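Local coordinates for uncharacterized protein (Neisseria meningitidis MC58, PDB 2R2A) that is of unknown function but, as the N-terminal domain of a Zot-family membrane protein related to P-loop NTPases, probably binds a nucleotide, at residues E6-T11 with V144-H149; D94-V99 with I126-Q131; M155-L160 with S179-L184. All blocks are in the same frame, centred on the assembly; numbering follows the deposited sequence. Where two conformers were deposited one is given.

In the fold
The three contacts lie along one mixed sheet, whose parallel part has the strand order expected of a P-loop NTPase relative. Contact 1 pairs strand 7-11 with 144-152; contact 2 packs the loop after strand 90-93 on strand 125-130, the other neighbour of 7-11. Their centres are about 10 Å apart, and Cys8 and Ile10 probably hydrogen-bond with Val128. Contact 3 joins strands 158-163 and 178-181 at the antiparallel end, its centre about 17 Å from contact 1 and 21 Å from contact 2. Along the chain, contact 2 falls between the two segments of contact 1, and contact 3 follows both. All three adjoin the probable nucleotide-binding loop.

Contact 1: residues E6-T11 with V144-H149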
loop_
_atom_site.group_PDB
_atom_site.type_symbol
_atom_site.label_atom_id
_atom_site.label_comp_id
_atom_site.label_asym_id
_atom_site.label_seq_id
_atom_site.Cartn_x
_atom_site.Cartn_y
_atom_site.Cartn_z
ATOM N N GLU A 6 8.761 6.257 -1.217
ATOM C CA GLU A 6 7.649 7.019 -0.691
ATOM C C GLU A 6 6.526 6.090 -0.195
ATOM O O GLU A 6 6.599 4.874 -0.393
ATOM C CB GLU A 6 7.167 8.055 -1.732
ATOM C CG GLU A 6 6.231 7.503 -2.798
ATOM C CD GLU A 6 5.596 8.592 -3.676
ATOM O OE1 GLU A 6 6.034 9.765 -3.611
ATOM O OE2 GLU A 6 4.662 8.263 -4.446
ATOM N N ILE A 7 5.547 6.686 0.483
ATOM C CA ILE A 7 4.330 5.997 0.903
ATOM C C ILE A 7 3.149 6.521 0.082
ATOM O O ILE A 7 2.870 7.721 0.049
ATOM C CB ILE A 7 3.997 6.158 2.402
ATOM C CG1 ILE A 7 5.173 5.673 3.257
ATOM C CG2 ILE A 7 2.675 5.376 2.728
ATOM C CD1 ILE A 7 4.920 5.786 4.756
ATOM N N CYS A 8 2.476 5.582 -0.558
ATOM C CA CYS A 8 1.350 5.851 -1.442
ATOM C C CYS A 8 0.105 5.215 -0.835
ATOM O O CYS A 8 0.117 4.027 -0.452
ATOM C CB CYS A 8 1.631 5.250 -2.821
ATOM S SG CYS A 8 0.227 5.386 -3.970
ATOM N N LEU A 9 -0.974 5.994 -0.786
ATOM C CA LEU A 9 -2.270 5.535 -0.271
ATOM C C LEU A 9 -3.295 5.362 -1.415
ATOM O O LEU A 9 -3.428 6.251 -2.280
ATOM C CB LEU A 9 -2.775 6.537 0.757
ATOM C CG LEU A 9 -4.196 6.382 1.311
ATOM C CD1 LEU A 9 -4.396 5.047 2.054
ATOM C CD2 LEU A 9 -4.534 7.545 2.252
ATOM N N ILE A 10 -4.008 4.233 -1.434
ATOM C CA ILE A 10 -5.062 4.053 -2.400
ATOM C C ILE A 10 -6.352 3.766 -1.610
ATOM O O ILE A 10 -6.407 2.822 -0.821
ATOM C CB ILE A 10 -4.764 2.948 -3.396
ATOM C CG1 ILE A 10 -3.491 3.230 -4.247
ATOM C CG2 ILE A 10 -6.007 2.805 -4.314
ATOM C CD1 ILE A 10 -2.887 1.930 -4.919
ATOM N N THR A 11 -7.420 4.524 -1.834
ATOM C CA THR A 11 -8.654 4.313 -1.112
ATOM C C THR A 11 -9.840 4.233 -2.076
ATOM O O THR A 11 -9.701 4.565 -3.280
ATOM C CB THR A 11 -8.933 5.435 -0.031
ATOM O OG1 THR A 11 -8.950 6.744 -0.660
ATOM C CG2 THR A 11 -7.793 5.377 1.032
ATOM N N VAL A 144 2.219 10.154 3.946
ATOM C CA VAL A 144 1.775 9.832 2.586
ATOM C C VAL A 144 2.160 10.974 1.676
ATOM O O VAL A 144 1.942 12.137 2.035
ATOM C CB VAL A 144 0.224 9.616 2.545
ATOM C CG1 VAL A 144 -0.280 9.561 1.066
ATOM C CG2 VAL A 144 -0.150 8.372 3.345
ATOM N N ARG A 145 2.738 10.656 0.521
ATOM C CA ARG A 145 3.134 11.670 -0.487
ATOM C C ARG A 145 2.420 11.473 -1.835
ATOM O O ARG A 145 2.636 12.224 -2.780
ATOM C CB ARG A 145 4.662 11.714 -0.665
ATOM C CG ARG A 145 5.351 12.428 0.492
ATOM C CD ARG A 145 6.821 12.757 0.141
ATOM N NE ARG A 145 7.615 13.034 1.338
ATOM C CZ ARG A 145 8.114 14.228 1.667
ATOM N NH1 ARG A 145 7.913 15.291 0.879
ATOM N NH2 ARG A 145 8.828 14.352 2.785
ATOM N N LYS A 146 1.570 10.450 -1.907
ATOM C CA LYS A 146 0.685 10.267 -3.060
ATOM C C LYS A 146 -0.593 9.547 -2.596
ATOM O O LYS A 146 -0.534 8.489 -1.977
ATOM C CB LYS A 146 1.393 9.513 -4.214
ATOM C CG LYS A 146 0.475 9.204 -5.427
ATOM C CD LYS A 146 1.264 8.982 -6.736
ATOM C CE LYS A 146 1.852 7.543 -6.903
ATOM N NZ LYS A 146 2.135 7.099 -8.381
ATOM N N HIS A 147 -1.758 10.131 -2.854
ATOM C CA HIS A 147 -3.023 9.508 -2.439
ATOM C C HIS A 147 -3.911 9.399 -3.668
ATOM O O HIS A 147 -4.139 10.387 -4.319
ATOM C CB HIS A 147 -3.645 10.340 -1.309
ATOM C CG HIS A 147 -4.992 9.914 -0.806
ATOM N ND1 HIS A 147 -5.582 8.691 -1.060
ATOM C CD2 HIS A 147 -5.833 10.557 0.045
ATOM C CE1 HIS A 147 -6.733 8.608 -0.412
ATOM N NE2 HIS A 147 -6.905 9.736 0.258
ATOM N N TYR A 148 -4.295 8.176 -4.048
ATOM C CA TYR A 148 -5.310 7.989 -5.093
ATOM C C TYR A 148 -6.574 7.532 -4.443
ATOM O O TYR A 148 -6.552 6.663 -3.548
ATOM C CB TYR A 148 -4.889 6.844 -6.010
ATOM C CG TYR A 148 -3.703 7.119 -6.879
ATOM C CD1 TYR A 148 -3.729 8.103 -7.871
ATOM C CD2 TYR A 148 -2.556 6.353 -6.736
ATOM C CE1 TYR A 148 -2.597 8.293 -8.728
ATOM C CE2 TYR A 148 -1.453 6.546 -7.539
ATOM C CZ TYR A 148 -1.472 7.517 -8.539
ATOM O OH TYR A 148 -0.343 7.665 -9.341
ATOM N N HIS A 149 -7.686 8.086 -4.876
ATOM C CA HIS A 149 -8.965 7.605 -4.390
ATOM C C HIS A 149 -9.849 7.333 -5.631
ATOM O O HIS A 149 -9.903 8.168 -6.571
ATOM C CB HIS A 149 -9.642 8.663 -3.508
ATOM C CG HIS A 149 -11.021 8.245 -3.064
ATOM N ND1 HIS A 149 -11.227 7.436 -1.961
ATOM C CD2 HIS A 149 -12.244 8.494 -3.581
ATOM C CE1 HIS A 149 -12.530 7.224 -1.817
ATOM N NE2 HIS A 149 -13.158 7.818 -2.809
#
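Strand 7-11, which runs into the probable Walker A P-loop, pairs in parallel with strand 146-149, Leu9 lying beside His147. Leu9 bonds to strand 146-149 through both backbone polar atoms: its N donates to Lys146 O at 2.8 Å and its O accepts from Tyr148 N at 2.8 Å, the two residues flanking His147. Two residues further, Thr11 N donates to Tyr148 O. The Leu9 and His147 side chains point the same way, and Leu9 CD2 sits over the centre of the imidazole face, 3.6 Å from the ring centroid, in a CH-pi contact. Trp163 meets the same ring. This pairing belongs to the parallel core of the P-loop NTPase-like sheet, where strand 125-130 borders 7-11 on its other edge. At the loop end, chi1 of 57° places Thr11 OG1 between its own N and carbonyl carbon, in plane at the edge of the His149 ring and 2.7 Å from His149 ND1, a hydrogen bond. On the sheet face of Cys8 and Ile10, Cys8 SG approaches the Tyr148 ring obliquely, while Ile10 CG1 meets its edge, 4.1 Å from Tyr148 CD2. Lys146 NZ donates to Tyr148 OH at 2.7 Å, and Glu6 OE2 rests 3.5 Å from Lys146 CB.

Contact 2: residues D94-V99 with I126-Q131; sequences DEAQDV and IFVLTQ
Asp94, Glu95 and Ala96 pack against Val128, Leu129 and Thr130 where the chain leaves strand 90-93. An acidic pair straight after a hydrophobic strand is consistent with the Walker B motif of P-loop NTPases, and the Asp94 side chain lies about 6 Å from a bound sulfate. The tight part is the inner one. Ala96 CB points at strand 126-130 and touches Val128 CG1 at 3.6 Å, with Val128 CB equally near. Beside it Ala96 N donates to Leu129 O at 2.9 Å, an almost straight bond that ties the start of the 3-10 turn 96-98 to the strand. Asp94 OD1 lies 3.6 Å from Leu129 CB, and Asp94 N is hydrogen-bonded to Asn46 OD1.

The more open side has no such apolar packing: the partly exposed side chains of Glu95, Gln97 and Gln131 meet through their polar ends. Glu95 OE1 takes two N-H groups from opposite faces of its carboxylate plane. Gln131 NE2 comes on the syn side at 2.7 Å, 31° out of that plane. Gln97 NE2 comes from above, 2.8 Å from Glu95 OE1, so this carboxylate oxygen is gripped by both segments. The Gln97 chain bends at chi2 (-83°), which sets CD back along the turn, and its amide then serves both neighbours. While NE2 holds Glu95, Gln97 OE1 accepts from Thr130 OG1 at 2.6 Å, the hydroxyl standing 56° above the plane of the amide carbonyl.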
loop_
_atom_site.group_PDB
_atom_site.type_symbol
_atom_site.label_atom_id
_atom_site.label_comp_id
_atom_site.label_asym_id
_atom_site.label_seq_id
_atom_site.Cartn_x
_atom_site.Cartn_y
_atom_site.Cartn_z
ATOM N N ASP A 94 -2.808 -4.650 1.590
ATOM C CA ASP A 94 -4.237 -4.496 1.324
ATOM C C ASP A 94 -4.994 -4.471 2.680
ATOM O O ASP A 94 -4.622 -5.185 3.651
ATOM C CB ASP A 94 -4.717 -5.638 0.423
ATOM C CG ASP A 94 -6.140 -5.431 -0.064
ATOM O OD1 ASP A 94 -6.517 -4.264 -0.278
ATOM O OD2 ASP A 94 -6.876 -6.419 -0.234
ATOM N N GLU A 95 -6.047 -3.668 2.743
ATOM C CA GLU A 95 -6.843 -3.479 3.985
ATOM C C GLU A 95 -5.886 -3.152 5.135
ATOM O O GLU A 95 -5.840 -3.837 6.151
ATOM C CB GLU A 95 -7.736 -4.706 4.291
ATOM C CG GLU A 95 -8.951 -4.877 3.293
ATOM C CD GLU A 95 -9.937 -3.645 3.214
ATOM O OE1 GLU A 95 -10.695 -3.369 4.152
ATOM O OE2 GLU A 95 -9.947 -2.940 2.181
ATOM N N ALA A 96 -5.116 -2.088 4.935
ATOM C CA ALA A 96 -4.000 -1.747 5.789
ATOM C C ALA A 96 -4.375 -1.389 7.220
ATOM O O ALA A 96 -3.476 -1.292 8.062
ATOM C CB ALA A 96 -3.207 -0.576 5.165
ATOM N N GLN A 97 -5.663 -1.105 7.478
ATOM C CA GLN A 97 -6.126 -0.820 8.825
ATOM C C GLN A 97 -5.910 -2.022 9.744
ATOM O O GLN A 97 -5.928 -1.872 10.943
ATOM C CB GLN A 97 -7.616 -0.365 8.852
ATOM C CG GLN A 97 -8.678 -1.402 8.525
ATOM C CD GLN A 97 -8.935 -1.617 7.021
ATOM O OE1 GLN A 97 -8.154 -1.221 6.188
ATOM N NE2 GLN A 97 -10.050 -2.266 6.697
ATOM N N ASP A 98 -5.652 -3.192 9.162
ATOM C CA ASP A 98 -5.313 -4.399 9.936
ATOM C C ASP A 98 -3.917 -4.339 10.559
ATOM O O ASP A 98 -3.637 -5.082 11.518
ATOM C CB ASP A 98 -5.420 -5.645 9.042
ATOM C CG ASP A 98 -6.852 -5.930 8.634
ATOM O OD1 ASP A 98 -7.784 -5.336 9.241
ATOM O OD2 ASP A 98 -7.064 -6.723 7.703
ATOM N N VAL A 99 -3.054 -3.481 10.022
ATOM C CA VAL A 99 -1.657 -3.384 10.488
ATOM C C VAL A 99 -1.453 -2.063 11.215
ATOM O O VAL A 99 -0.815 -2.034 12.286
ATOM C CB VAL A 99 -0.653 -3.412 9.311
ATOM C CG1 VAL A 99 0.779 -3.405 9.826
ATOM C CG2 VAL A 99 -0.909 -4.587 8.403
ATOM N N ILE A 126 6.224 1.903 0.050
ATOM C CA ILE A 126 5.106 1.287 0.719
ATOM C C ILE A 126 3.830 1.741 0.009
ATOM O O ILE A 126 3.718 2.906 -0.331
ATOM C CB ILE A 126 5.021 1.758 2.205
ATOM C CG1 ILE A 126 6.286 1.346 2.979
ATOM C CG2 ILE A 126 3.713 1.211 2.860
ATOM C CD1 ILE A 126 6.464 2.042 4.369
ATOM N N PHE A 127 2.926 0.808 -0.282
ATOM C CA PHE A 127 1.558 1.145 -0.793
ATOM C C PHE A 127 0.584 0.623 0.248
ATOM O O PHE A 127 0.664 -0.552 0.620
ATOM C CB PHE A 127 1.280 0.435 -2.110
ATOM C CG PHE A 127 2.146 0.903 -3.233
ATOM C CD1 PHE A 127 1.691 1.883 -4.099
ATOM C CD2 PHE A 127 3.463 0.403 -3.383
ATOM C CE1 PHE A 127 2.516 2.368 -5.154
ATOM C CE2 PHE A 127 4.298 0.897 -4.417
ATOM C CZ PHE A 127 3.829 1.851 -5.293
ATOM N N VAL A 128 -0.381 1.452 0.669
ATOM C CA VAL A 128 -1.409 0.962 1.580
ATOM C C VAL A 128 -2.765 1.194 0.918
ATOM O O VAL A 128 -2.998 2.244 0.347
ATOM C CB VAL A 128 -1.380 1.673 2.970
ATOM C CG1 VAL A 128 -0.261 1.038 3.866
ATOM C CG2 VAL A 128 -1.207 3.176 2.823
ATOM N N LEU A 129 -3.582 0.149 0.875
ATOM C CA LEU A 129 -4.919 0.227 0.296
ATOM C C LEU A 129 -5.898 0.090 1.447
ATOM O O LEU A 129 -5.681 -0.739 2.389
ATOM C CB LEU A 129 -5.139 -0.937 -0.683
ATOM C CG LEU A 129 -4.435 -0.874 -2.044
ATOM C CD1 LEU A 129 -2.957 -0.926 -1.855
ATOM C CD2 LEU A 129 -4.921 -2.059 -2.916
ATOM N N THR A 130 -6.965 0.900 1.425
ATOM C CA THR A 130 -7.938 0.710 2.478
ATOM C C THR A 130 -9.210 1.344 1.931
ATOM O O THR A 130 -9.168 1.988 0.867
ATOM C CB THR A 130 -7.488 1.336 3.858
ATOM O OG1 THR A 130 -8.489 1.040 4.864
ATOM C CG2 THR A 130 -7.362 2.858 3.758
ATOM N N GLN A 131 -10.313 1.190 2.653
ATOM C CA GLN A 131 -11.567 1.707 2.190
ATOM C C GLN A 131 -11.722 3.209 2.468
ATOM O O GLN A 131 -12.484 3.889 1.749
ATOM C CB GLN A 131 -12.730 0.940 2.860
ATOM C CG GLN A 131 -12.747 -0.486 2.334
ATOM C CD GLN A 131 -13.707 -1.364 3.083
ATOM O OE1 GLN A 131 -14.878 -1.067 3.112
ATOM N NE2 GLN A 131 -13.196 -2.450 3.710
#

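Contact 3: residues M155-L160 with S179-L184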
loop_
_atom_site.group_PDB
_atom_site.type_symbol
_atom_site.label_atom_id
_atom_site.label_comp_id
_atom_site.label_asym_id
_atom_site.label_seq_id
_atom_site.Cartn_x
_atom_site.Cartn_y
_atom_site.Cartn_z
HETATM N N MSE A 155 -23.595 5.571 -11.860
HETATM C CA MSE A 155 -23.667 4.806 -13.110
HETATM C C MSE A 155 -22.222 4.297 -13.229
HETATM O O MSE A 155 -21.611 4.310 -14.296
HETATM C CB MSE A 155 -24.050 5.672 -14.317
HETATM C CG MSE A 155 -25.527 6.082 -14.397
HETATM SE SE MSE A 155 -26.848 4.627 -14.434
HETATM C CE MSE A 155 -26.508 3.968 -16.237
ATOM N N GLY A 156 -21.668 3.900 -12.084
ATOM C CA GLY A 156 -20.302 3.443 -12.004
ATOM C C GLY A 156 -19.164 4.019 -12.860
ATOM O O GLY A 156 -18.142 3.320 -12.881
HETATM N N MSE A 157 -19.312 5.182 -13.588
HETATM C CA MSE A 157 -18.121 5.951 -14.172
HETATM C C MSE A 157 -17.186 6.166 -13.020
HETATM O O MSE A 157 -17.563 6.815 -12.046
HETATM C CB MSE A 157 -18.377 7.361 -14.840
HETATM C CG MSE A 157 -17.009 8.276 -15.039
HETATM SE SE MSE A 157 -16.731 10.170 -15.881
HETATM C CE MSE A 157 -17.107 11.264 -14.315
ATOM N N ARG A 158 -15.978 5.625 -13.118
ATOM C CA ARG A 158 -15.015 5.811 -12.071
ATOM C C ARG A 158 -13.993 6.855 -12.467
ATOM O O ARG A 158 -13.567 6.888 -13.607
ATOM C CB ARG A 158 -14.290 4.489 -11.782
ATOM C CG ARG A 158 -15.204 3.474 -11.002
ATOM C CD ARG A 158 -14.559 2.108 -10.913
ATOM N NE ARG A 158 -14.493 1.433 -12.216
ATOM C CZ ARG A 158 -13.967 0.221 -12.396
ATOM N NH1 ARG A 158 -13.473 -0.434 -11.344
ATOM N NH2 ARG A 158 -13.949 -0.331 -13.618
ATOM N N THR A 159 -13.717 7.726 -11.515
ATOM C CA THR A 159 -12.711 8.775 -11.576
ATOM C C THR A 159 -11.618 8.452 -10.569
ATOM O O THR A 159 -11.900 8.089 -9.389
ATOM C CB THR A 159 -13.367 10.101 -11.160
ATOM O OG1 THR A 159 -14.474 10.343 -12.033
ATOM C CG2 THR A 159 -12.359 11.287 -11.304
ATOM N N LEU A 160 -10.368 8.576 -11.006
ATOM C CA LEU A 160 -9.271 8.494 -10.105
ATOM C C LEU A 160 -8.931 9.939 -9.629
ATOM O O LEU A 160 -8.625 10.785 -10.438
ATOM C CB LEU A 160 -8.094 7.911 -10.880
ATOM C CG LEU A 160 -6.927 7.612 -9.994
ATOM C CD1 LEU A 160 -7.301 6.369 -9.187
ATOM C CD2 LEU A 160 -5.737 7.369 -10.892
ATOM N N SER A 179 -8.117 15.000 -11.264
ATOM C CA SER A 179 -9.084 13.971 -11.598
ATOM C C SER A 179 -8.697 13.424 -12.965
ATOM O O SER A 179 -8.467 14.221 -13.910
ATOM C CB SER A 179 -10.467 14.644 -11.739
ATOM O OG SER A 179 -11.059 14.852 -10.466
ATOM N N SER A 180 -8.666 12.093 -13.073
ATOM C CA SER A 180 -8.510 11.423 -14.367
ATOM C C SER A 180 -9.427 10.214 -14.461
ATOM O O SER A 180 -9.934 9.684 -13.460
ATOM C CB SER A 180 -7.044 11.023 -14.624
ATOM O OG SER A 180 -6.580 10.178 -13.588
ATOM N N ILE A 181 -9.690 9.802 -15.695
ATOM C CA ILE A 181 -10.532 8.635 -15.892
ATOM C C ILE A 181 -9.807 7.399 -15.309
ATOM O O ILE A 181 -8.620 7.255 -15.464
ATOM C CB ILE A 181 -10.849 8.463 -17.394
ATOM C CG1 ILE A 181 -11.929 7.402 -17.589
ATOM C CG2 ILE A 181 -9.572 8.233 -18.210
ATOM C CD1 ILE A 181 -13.248 7.821 -16.961
ATOM N N TYR A 182 -10.551 6.521 -14.648
ATOM C CA TYR A 182 -9.961 5.293 -14.085
ATOM C C TYR A 182 -9.526 4.397 -15.245
ATOM O O TYR A 182 -10.301 4.192 -16.171
ATOM C CB TYR A 182 -11.019 4.618 -13.223
ATOM C CG TYR A 182 -10.635 3.272 -12.661
ATOM C CD1 TYR A 182 -9.910 3.182 -11.476
ATOM C CD2 TYR A 182 -11.012 2.087 -13.326
ATOM C CE1 TYR A 182 -9.563 1.941 -10.964
ATOM C CE2 TYR A 182 -10.674 0.829 -12.804
ATOM C CZ TYR A 182 -9.929 0.790 -11.630
ATOM O OH TYR A 182 -9.610 -0.437 -11.110
ATOM N N THR A 183 -8.274 3.928 -15.217
ATOM C CA THR A 183 -7.686 3.188 -16.340
ATOM C C THR A 183 -6.970 1.940 -15.821
ATOM O O THR A 183 -6.438 1.947 -14.713
ATOM C CB THR A 183 -6.711 4.114 -17.150
ATOM O OG1 THR A 183 -7.460 5.138 -17.821
ATOM C CG2 THR A 183 -5.919 3.351 -18.152
ATOM N N LEU A 184 -6.983 0.876 -16.610
ATOM C CA LEU A 184 -6.276 -0.365 -16.260
ATOM C C LEU A 184 -5.419 -0.829 -17.415
ATOM O O LEU A 184 -5.721 -0.540 -18.579
ATOM C CB LEU A 184 -7.248 -1.503 -15.904
ATOM C CG LEU A 184 -8.072 -1.304 -14.615
ATOM C CD1 LEU A 184 -9.000 -2.481 -14.371
ATOM C CD2 LEU A 184 -7.182 -1.093 -13.405
HETATM O O HOH W 1 -11.797 -2.571 -11.691
HETATM O O HOH W 2 -5.866 11.528 -11.378
#
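Arg158 lies against Tyr182 at the antiparallel end of the mixed sheet, where strand 158-160 meets strand 179-181, the outermost strand on this side. The short axes run 132° apart, and Leu160 and Ser180 form a hydrogen-bonded antiparallel pair: Leu160 N gives to Ser180 O at 2.7 Å and Ser180 N to Leu160 O at 2.9 Å. Past the strand, Tyr182 N donates to Arg158 O at 3.2 Å from above the carbonyl plane.

Followed outward, the Arg158 side chain stays with Tyr182 over most of its length. Its CB touches Tyr182 CB at 3.6 Å. CD lies over one ring face, offset toward the rim. The bend at chi3 (-69°) places NE close to Tyr182 CD2. CZ then comes 3.4 Å from Tyr182 CE2, which sits over the centre of the guanidinium face; the two planes are tilted 31° apart, so the groups overlap without being parallel. NH2 also faces CE2. NH1 also meets CE2, and it donates to Ser16 O and to a water 2.7 Å away at the edge of the guanidinium. That water donates in turn to Tyr182 OH, whose hydroxyl is also hydrogen-bonded to Gly17 O. Both tips thus reach the probable Walker A loop, joining the sheet end to it.

At the Leu160-Ser180 pair a second water bridges Ser180 OG and Leu160 O, donating to Leu160 O at 3.0 Å.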